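361aa long hypothetical D-aminopeptidase (Pyrococcus horikoshii, PDB 2DRH) is of unknown function but is probably an aminopeptidase of the peptidase S58 family. Local coordinates at residues Asn119-Val124 with Lys291-Glu296; Ser326-Arg331 with Leu344-Leu349. All coordinates share one frame; numbering follows the deposited sequence.

How the contacts relate
Contact 1 and contact 2 lie on opposite sides of the chain's centre. Their centres are about 46 Å apart and nothing touches between them. Contact 1 is a surface contact between two loops, one after helix 104-118 and one after strand 288-291. It joins residues far apart in sequence through one polar pair, and two neighbouring subunits lie close by. Contact 2 is buried and local. It joins the end of helix 309-328 to the start of helix 346-355, and no other chain of the assembly touches its segments. Leucine packing and bridging waters hold it. The two contacts share no helix or strand.

Contact 1. Residues Asn119-Val124 with Lys291-Glu296; sequences NEDIGV and KHYEKE
Asp121 and Tyr293 reach each other from opposite directions, each through its first torsion. In Asp121, CG sits between the backbone N and the carbonyl carbon (chi1 51°). In Tyr293, CG is anti to the carbonyl carbon (chi1 -69°), and the ring extends its hydroxyl toward the carboxylate. The phenol donates a hydrogen bond from Tyr293 OH to Asp121 OD2, very short at 2.5 Å. OD2 lies at the ring edge, near the ring plane. The carboxylate plane is turned 34° from the ring.

Both partners sit in loops. Tyr293 is the third residue of a type I beta turn, Lys291 to Glu294. The turn is closed by Glu294 N to Lys291 O, 2.9 Å. This turn follows strand 288-291, while residues 119-124 follow helix 104-118.

His292 supports the tyrosine from within its own turn. His292 CD2 stands 3.6 Å above the Tyr293 ring plane, over its centre. The His292 ring is itself held by Lys66 and Thr126.

The other carboxylate oxygen, Asp121 OD1, forms a salt bridge with Lys64, which also bonds Asn119 OD1. Arg145 of the second subunit bonds the carbonyl oxygens of Asn119 and Ile122, and Lys295 forms a salt bridge with Glu195 of the third subunit.

The tie between the two loops is therefore one polar bond with little buried surface. Lysine on one carboxylate oxygen and phenol on the other would be expected to stabilise the charged form of Asp121.

Contact 2. Residues Ser326-Arg331 with Leu344-Leu349; sequences SLLEAR and LPKEEL
Leu327 and Leu344 bring the two backbones closest, with their CA atoms 6.0 Å apart. This is a helix-to-helix junction made by segments near in sequence. Residues 326-328 belong to the last part of helix 309-328, and helix 346-355 starts at Lys346 with Pro345 as its N-cap residue. Between them the chain passes through the short strands 333-334 and 340-341. The first turn of the new helix is closed by Leu349 N to Pro345 O.

No direct hydrogen bond crosses the contact. Water 1 instead donates to Leu327 O and accepts from Leu344 N, both at 2.7 Å. Water 2 lies near the same Leu327 O and near Leu344 O. It accepts from Lys346 NZ at 3.0 Å. The bends in the lysine chain at chi3 (-73°) and chi4 (-60°) turn the ammonium group back to this water.

The apolar part centres on Leu328. Its CB points away from the other segment, but its CD2 methyl returns to the contact. That methyl meets Lys346 CG at 3.5 Å, so the aliphatic part of the lysine packs while its tip is hydrated. The side chain of Leu349 runs at about a right angle to that of Leu328. Leu344 CD2 makes a looser contact with Leu327 CB, at 4.1 Å.

Leu328 also packs on Leu6, and Leu344 on Phe181 of strand 181-182. The junction is thus seated against the N-terminal region and a short strand. At its leucine side, the two CD2 methyls of Leu328 and Leu349 meet at 3.6 Å.

Contact 1. Residues Asn119-Val124 with Lys291-Glu296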
# COMPACT_ATOMS: atom_id res chain seq x y z
N ASN A 119 -28.41 -15.04 8.10
CA ASN A 119 -27.83 -15.89 7.06
C ASN A 119 -27.40 -17.24 7.63
O ASN A 119 -26.31 -17.36 8.20
CB ASN A 119 -26.61 -15.20 6.44
CG ASN A 119 -26.93 -13.82 5.91
OD1 ASN A 119 -27.36 -13.67 4.77
ND2 ASN A 119 -26.73 -12.81 6.74
N GLU A 120 -28.25 -18.25 7.48
CA GLU A 120 -27.96 -19.58 7.99
C GLU A 120 -27.03 -20.41 7.11
O GLU A 120 -26.63 -21.51 7.49
CB GLU A 120 -29.25 -20.36 8.20
CG GLU A 120 -30.16 -19.81 9.28
CD GLU A 120 -31.51 -20.49 9.27
OE1 GLU A 120 -32.18 -20.44 8.22
OE2 GLU A 120 -31.89 -21.07 10.32
N ASP A 121 -26.71 -19.89 5.92
CA ASP A 121 -25.84 -20.61 5.01
C ASP A 121 -24.36 -20.34 5.31
O ASP A 121 -23.49 -21.08 4.86
CB ASP A 121 -26.18 -20.27 3.56
CG ASP A 121 -26.24 -18.78 3.30
OD1 ASP A 121 -26.68 -18.03 4.20
OD2 ASP A 121 -25.87 -18.35 2.19
N ILE A 122 -24.09 -19.29 6.07
CA ILE A 122 -22.72 -18.95 6.42
C ILE A 122 -22.13 -20.05 7.31
O ILE A 122 -22.74 -20.44 8.30
CB ILE A 122 -22.67 -17.59 7.17
CG1 ILE A 122 -23.06 -16.46 6.21
CG2 ILE A 122 -21.28 -17.35 7.75
CD1 ILE A 122 -23.03 -15.07 6.83
N GLY A 123 -20.96 -20.55 6.95
CA GLY A 123 -20.32 -21.59 7.74
C GLY A 123 -20.79 -23.01 7.43
O GLY A 123 -20.33 -23.97 8.04
N VAL A 124 -21.71 -23.14 6.48
CA VAL A 124 -22.25 -24.44 6.11
C VAL A 124 -22.17 -24.70 4.60
O VAL A 124 -21.45 -25.59 4.15
CB VAL A 124 -23.73 -24.58 6.56
CG1 VAL A 124 -24.19 -26.03 6.43
CG2 VAL A 124 -23.88 -24.10 7.98
N LYS A 291 -24.14 -9.15 -5.65
CA LYS A 291 -24.79 -10.34 -5.12
C LYS A 291 -23.76 -11.39 -4.73
O LYS A 291 -22.94 -11.81 -5.55
CB LYS A 291 -25.77 -10.93 -6.14
CG LYS A 291 -26.93 -10.01 -6.51
CD LYS A 291 -27.97 -10.75 -7.35
CE LYS A 291 -29.13 -9.84 -7.72
NZ LYS A 291 -30.19 -10.58 -8.45
N HIS A 292 -23.81 -11.82 -3.48
CA HIS A 292 -22.90 -12.82 -2.92
C HIS A 292 -22.66 -14.03 -3.83
O HIS A 292 -21.53 -14.49 -3.99
CB HIS A 292 -23.44 -13.32 -1.58
CG HIS A 292 -22.51 -14.22 -0.84
ND1 HIS A 292 -21.36 -13.77 -0.23
CD2 HIS A 292 -22.55 -15.56 -0.62
CE1 HIS A 292 -20.73 -14.79 0.33
NE2 HIS A 292 -21.43 -15.88 0.11
N TYR A 293 -23.74 -14.54 -4.42
CA TYR A 293 -23.63 -15.72 -5.27
C TYR A 293 -23.50 -15.48 -6.77
O TYR A 293 -23.60 -16.41 -7.54
CB TYR A 293 -24.83 -16.63 -4.99
CG TYR A 293 -24.81 -17.29 -3.63
CD1 TYR A 293 -23.94 -18.36 -3.36
CD2 TYR A 293 -25.67 -16.87 -2.61
CE1 TYR A 293 -23.93 -18.98 -2.11
CE2 TYR A 293 -25.67 -17.49 -1.36
CZ TYR A 293 -24.81 -18.55 -1.12
OH TYR A 293 -24.82 -19.18 0.10
N GLU A 294 -23.27 -14.24 -7.18
CA GLU A 294 -23.14 -13.93 -8.60
C GLU A 294 -22.10 -14.80 -9.32
O GLU A 294 -21.02 -15.09 -8.78
CB GLU A 294 -22.80 -12.45 -8.78
CG GLU A 294 -22.83 -11.97 -10.23
CD GLU A 294 -24.22 -12.08 -10.85
OE1 GLU A 294 -25.17 -11.52 -10.27
OE2 GLU A 294 -24.35 -12.71 -11.92
N LYS A 295 -22.42 -15.22 -10.54
CA LYS A 295 -21.50 -16.04 -11.32
C LYS A 295 -21.34 -15.53 -12.75
O LYS A 295 -20.39 -15.90 -13.44
CB LYS A 295 -21.99 -17.49 -11.38
CG LYS A 295 -22.10 -18.19 -10.03
CD LYS A 295 -22.06 -19.70 -10.21
CE LYS A 295 -20.69 -20.15 -10.70
NZ LYS A 295 -20.60 -21.61 -11.01
N GLU A 296 -22.28 -14.70 -13.19
CA GLU A 296 -22.23 -14.17 -14.54
C GLU A 296 -21.50 -12.84 -14.57
O GLU A 296 -21.45 -12.13 -13.57
CB GLU A 296 -23.64 -13.96 -15.09
CG GLU A 296 -24.51 -15.20 -15.12
CD GLU A 296 -25.89 -14.91 -15.70
OE1 GLU A 296 -25.97 -14.53 -16.89
OE2 GLU A 296 -26.89 -15.07 -14.96

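Contact 2. Residues Ser326-Arg331 with Leu344-Leu349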
# COMPACT_ATOMS: atom_id res chain seq x y z
N SER A 326 -20.30 17.61 15.35
CA SER A 326 -20.12 16.68 16.46
C SER A 326 -19.84 17.48 17.73
O SER A 326 -20.14 17.03 18.84
CB SER A 326 -18.96 15.71 16.20
OG SER A 326 -17.70 16.34 16.38
N LEU A 327 -19.27 18.67 17.57
CA LEU A 327 -18.98 19.53 18.71
C LEU A 327 -20.23 20.34 19.08
O LEU A 327 -20.61 20.43 20.25
CB LEU A 327 -17.82 20.48 18.38
CG LEU A 327 -16.49 19.83 18.01
CD1 LEU A 327 -15.50 20.90 17.56
CD2 LEU A 327 -15.93 19.06 19.19
N LEU A 328 -20.89 20.90 18.07
CA LEU A 328 -22.11 21.68 18.26
C LEU A 328 -23.25 20.86 18.86
O LEU A 328 -24.10 21.39 19.57
CB LEU A 328 -22.56 22.29 16.93
CG LEU A 328 -21.74 23.44 16.35
CD1 LEU A 328 -22.18 23.76 14.92
CD2 LEU A 328 -21.90 24.65 17.24
N GLU A 329 -23.26 19.56 18.57
CA GLU A 329 -24.32 18.68 19.06
C GLU A 329 -24.01 18.02 20.40
O GLU A 329 -24.91 17.50 21.06
CB GLU A 329 -24.61 17.60 18.02
CG GLU A 329 -25.18 18.11 16.70
CD GLU A 329 -26.68 18.27 16.73
OE1 GLU A 329 -27.19 19.03 17.58
OE2 GLU A 329 -27.36 17.63 15.89
N ALA A 330 -22.74 18.05 20.81
CA ALA A 330 -22.34 17.44 22.07
C ALA A 330 -22.75 18.26 23.30
O ALA A 330 -22.68 19.50 23.30
CB ALA A 330 -20.84 17.20 22.09
N ARG A 331 -23.17 17.57 24.35
CA ARG A 331 -23.57 18.22 25.59
C ARG A 331 -22.50 17.93 26.64
O ARG A 331 -21.93 16.85 26.65
CB ARG A 331 -24.92 17.66 26.06
CG ARG A 331 -24.87 16.21 26.50
CD ARG A 331 -26.25 15.68 26.85
NE ARG A 331 -26.21 14.31 27.35
CZ ARG A 331 -25.66 13.95 28.51
NH1 ARG A 331 -25.10 14.85 29.30
NH2 ARG A 331 -25.66 12.67 28.87
N LEU A 344 -18.83 22.73 23.34
CA LEU A 344 -18.37 23.97 22.74
C LEU A 344 -19.44 25.05 22.93
O LEU A 344 -20.57 24.89 22.48
CB LEU A 344 -18.12 23.74 21.25
CG LEU A 344 -17.55 24.88 20.40
CD1 LEU A 344 -16.09 25.14 20.80
CD2 LEU A 344 -17.64 24.49 18.93
N PRO A 345 -19.09 26.16 23.60
CA PRO A 345 -20.05 27.25 23.84
C PRO A 345 -20.50 27.93 22.54
O PRO A 345 -19.78 28.75 21.97
CB PRO A 345 -19.27 28.20 24.75
CG PRO A 345 -17.84 27.96 24.34
CD PRO A 345 -17.80 26.46 24.24
N LYS A 346 -21.72 27.60 22.10
CA LYS A 346 -22.27 28.12 20.85
C LYS A 346 -22.47 29.63 20.74
O LYS A 346 -22.26 30.20 19.66
CB LYS A 346 -23.57 27.37 20.53
CG LYS A 346 -23.34 25.90 20.21
CD LYS A 346 -24.63 25.11 19.98
CE LYS A 346 -25.37 24.86 21.28
NZ LYS A 346 -24.56 24.07 22.27
N GLU A 347 -22.88 30.29 21.82
CA GLU A 347 -23.07 31.74 21.78
C GLU A 347 -21.70 32.41 21.73
O GLU A 347 -21.53 33.47 21.14
CB GLU A 347 -23.83 32.23 23.01
CG GLU A 347 -25.30 31.83 23.02
CD GLU A 347 -26.04 32.29 21.78
OE1 GLU A 347 -25.88 33.46 21.38
OE2 GLU A 347 -26.78 31.47 21.20
N GLU A 348 -20.72 31.78 22.37
CA GLU A 348 -19.36 32.28 22.39
C GLU A 348 -18.85 32.13 20.96
O GLU A 348 -18.23 33.04 20.40
CB GLU A 348 -18.52 31.43 23.34
CG GLU A 348 -17.24 32.08 23.82
CD GLU A 348 -17.50 33.26 24.72
OE1 GLU A 348 -18.32 33.12 25.66
OE2 GLU A 348 -16.89 34.32 24.49
N LEU A 349 -19.13 30.97 20.38
CA LEU A 349 -18.72 30.67 19.01
C LEU A 349 -19.26 31.70 18.03
O LEU A 349 -18.57 32.08 17.09
CB LEU A 349 -19.20 29.26 18.62
CG LEU A 349 -19.08 28.84 17.16
CD1 LEU A 349 -17.63 28.95 16.71
CD2 LEU A 349 -19.58 27.41 17.01
O HOH W 1 -18.56 20.38 21.96
O HOH W 2 -21.81 22.91 21.70